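Long-range contact in cytidine deaminase (Mycobacterium tuberculosis, PDB 4WIG), which catalyses the zinc-dependent hydrolytic deamination of cytidine and 2'-deoxycytidine to uridine and 2'-deoxyuridine, salvaging pyrimidines: residues T54-C59 with G90-V95. The protein carries 1 engineered substitution. Residues are numbered along the deposited sequence; the frame is centred on the assembly and turned at random.
Sequences TLCAEC and GRCRQV. With ZN (zinc ion), chain C.
Cys56 and Cys92 reach toward each other from the starts of two helices and share one zinc ion, each SG lying 2.3 Å from the metal. Cysteine suits both places because its short side chain ends in a soft sulfur that can bind zinc as a thiolate. The Cys89 sulfur is the third protein ligand, and a water 1.9 Å from the zinc completes the set, the coordination of the homotetrameric cytidine deaminases. That water donates to Glu58 OE2 at 2.6 Å. Glu58, by similarity the proton donor of the reaction, has a chain bent at chi2 (92°), which curls its carboxylate back over Cys92, CD packing 3.7 Å from the Cys92 SG. A glutamate is long enough to make this turn and still meet the water.

Arg91, long and rich in N-H groups for gripping sulfur and carbonyl alike, forms the second shell. With CG anti to its backbone N (chi1 175°) and bends at chi2 and chi3, it runs past Cys59, whose SG rests 3.6 Å from Arg91 CD. Its NH1 then donates to Cys56 SG at 3.3 Å, the sulfur lying near the guanidinium plane; this positive group probably offsets part of the thiolate charge. NH1 also makes a weak bond to Thr54 O, and a water bridges that carbonyl to NH2, so the guanidinium ties the loop before Cys56 to the metal site. Farther along, Cys59 SG meets Val95 CG2 at 4.0 Å, small and branched side chains suiting close helix packing.

Cys56 is the N-cap of helix 57-67, while Cys92 lies in the first turn of helix 90-100. The zinc joins the N-terminal ends of both helices, and Ala57 packs on strand 29-35 of the central mixed sheet.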
loop_
_atom_site.group_PDB
_atom_site.type_symbol
_atom_site.label_atom_id
_atom_site.label_comp_id
_atom_site.label_asym_id
_atom_site.label_seq_id
_atom_site.Cartn_x
_atom_site.Cartn_y
_atom_site.Cartn_z
ATOM N N THR A 54 -2.517 -2.824 -6.051
ATOM C CA THR A 54 -1.747 -2.848 -7.282
ATOM C C THR A 54 -0.271 -2.638 -6.988
ATOM O O THR A 54 0.087 -1.794 -6.162
ATOM C CB THR A 54 -2.260 -1.762 -8.248
ATOM O OG1 THR A 54 -3.601 -2.093 -8.656
ATOM C CG2 THR A 54 -1.371 -1.650 -9.474
ATOM N N LEU A 55 0.570 -3.440 -7.647
ATOM C CA LEU A 55 2.019 -3.356 -7.535
ATOM C C LEU A 55 2.578 -2.578 -8.709
ATOM O O LEU A 55 2.242 -2.865 -9.857
ATOM C CB LEU A 55 2.607 -4.779 -7.488
ATOM C CG LEU A 55 2.099 -5.629 -6.312
ATOM C CD1 LEU A 55 2.281 -7.119 -6.538
ATOM C CD2 LEU A 55 2.793 -5.192 -5.030
ATOM N N CYS A 56 3.401 -1.565 -8.427
ATOM C CA CYS A 56 4.058 -0.776 -9.462
ATOM C C CYS A 56 5.266 -1.499 -10.031
ATOM O O CYS A 56 5.957 -2.225 -9.308
ATOM C CB CYS A 56 4.527 0.559 -8.898
ATOM S SG CYS A 56 3.233 1.805 -8.704
ATOM N N ALA A 57 5.550 -1.254 -11.308
ATOM C CA ALA A 57 6.725 -1.820 -11.974
ATOM C C ALA A 57 8.023 -1.554 -11.218
ATOM O O ALA A 57 8.879 -2.425 -11.110
ATOM C CB ALA A 57 6.833 -1.262 -13.397
ATOM N N GLU A 58 8.173 -0.322 -10.740
ATOM C CA GLU A 58 9.382 0.098 -10.065
ATOM C C GLU A 58 9.562 -0.656 -8.747
ATOM O O GLU A 58 10.691 -1.017 -8.400
ATOM C CB GLU A 58 9.386 1.611 -9.838
ATOM C CG GLU A 58 9.126 2.425 -11.099
ATOM C CD GLU A 58 7.657 2.758 -11.304
ATOM O OE1 GLU A 58 6.830 1.829 -11.453
ATOM O OE2 GLU A 58 7.318 3.958 -11.337
ATOM N N CYS A 59 8.464 -0.913 -8.036
ATOM C CA CYS A 59 8.513 -1.773 -6.854
ATOM C C CYS A 59 8.885 -3.202 -7.216
ATOM O O CYS A 59 9.637 -3.837 -6.489
ATOM C CB CYS A 59 7.190 -1.761 -6.091
ATOM S SG CYS A 59 6.900 -0.171 -5.282
ATOM N N GLY A 90 4.906 8.891 -6.687
ATOM C CA GLY A 90 5.571 9.312 -5.445
ATOM C C GLY A 90 5.991 8.152 -4.564
ATOM O O GLY A 90 7.049 8.200 -3.944
ATOM N N ARG A 91 5.137 7.128 -4.496
ATOM C CA ARG A 91 5.392 5.929 -3.700
ATOM C C ARG A 91 6.679 5.285 -4.190
ATOM O O ARG A 91 7.596 4.994 -3.417
ATOM C CB ARG A 91 4.195 4.965 -3.818
ATOM C CG ARG A 91 4.335 3.607 -3.138
ATOM C CD ARG A 91 4.805 2.523 -4.093
ATOM N NE ARG A 91 3.797 2.140 -5.084
ATOM C CZ ARG A 91 2.776 1.310 -4.847
ATOM N NH1 ARG A 91 1.925 1.012 -5.826
ATOM N NH2 ARG A 91 2.584 0.802 -3.633
ATOM N N CYS A 92 6.737 5.078 -5.497
ATOM C CA CYS A 92 7.910 4.507 -6.142
ATOM C C CYS A 92 9.162 5.372 -5.997
ATOM O O CYS A 92 10.261 4.837 -5.831
ATOM C CB CYS A 92 7.604 4.217 -7.612
ATOM S SG CYS A 92 6.484 2.832 -7.812
ATOM N N ARG A 93 9.011 6.693 -6.012
ATOM C CA ARG A 93 10.164 7.562 -5.739
ATOM C C ARG A 93 10.738 7.271 -4.342
ATOM O O ARG A 93 11.950 7.164 -4.182
ATOM C CB ARG A 93 9.803 9.037 -5.906
ATOM C CG ARG A 93 9.551 9.402 -7.360
ATOM C CD ARG A 93 9.230 10.876 -7.579
ATOM N NE ARG A 93 8.564 11.051 -8.866
ATOM C CZ ARG A 93 8.327 12.217 -9.467
ATOM N NH1 ARG A 93 8.710 13.358 -8.926
ATOM N NH2 ARG A 93 7.697 12.225 -10.626
ATOM N N GLN A 94 9.864 7.074 -3.353
ATOM C CA GLN A 94 10.328 6.785 -1.988
ATOM C C GLN A 94 10.976 5.404 -1.929
ATOM O O GLN A 94 12.065 5.258 -1.375
ATOM C CB GLN A 94 9.189 6.885 -0.962
ATOM C CG GLN A 94 9.674 6.866 0.487
ATOM C CD GLN A 94 10.243 8.200 0.972
ATOM O OE1 GLN A 94 9.643 9.265 0.773
ATOM N NE2 GLN A 94 11.388 8.142 1.640
ATOM N N VAL A 95 10.328 4.401 -2.526
ATOM C CA VAL A 95 10.871 3.050 -2.534
ATOM C C VAL A 95 12.243 3.010 -3.231
ATOM O O VAL A 95 13.195 2.442 -2.698
ATOM C CB VAL A 95 9.886 2.032 -3.165
ATOM C CG1 VAL A 95 10.540 0.667 -3.327
ATOM C CG2 VAL A 95 8.630 1.901 -2.309
HETATM ZN ZN ZN C . 4.543 3.702 -8.605
HETATM O O HOH W 1 -0.011 -0.818 -3.618
HETATM O O HOH W 2 4.964 4.371 -10.366
#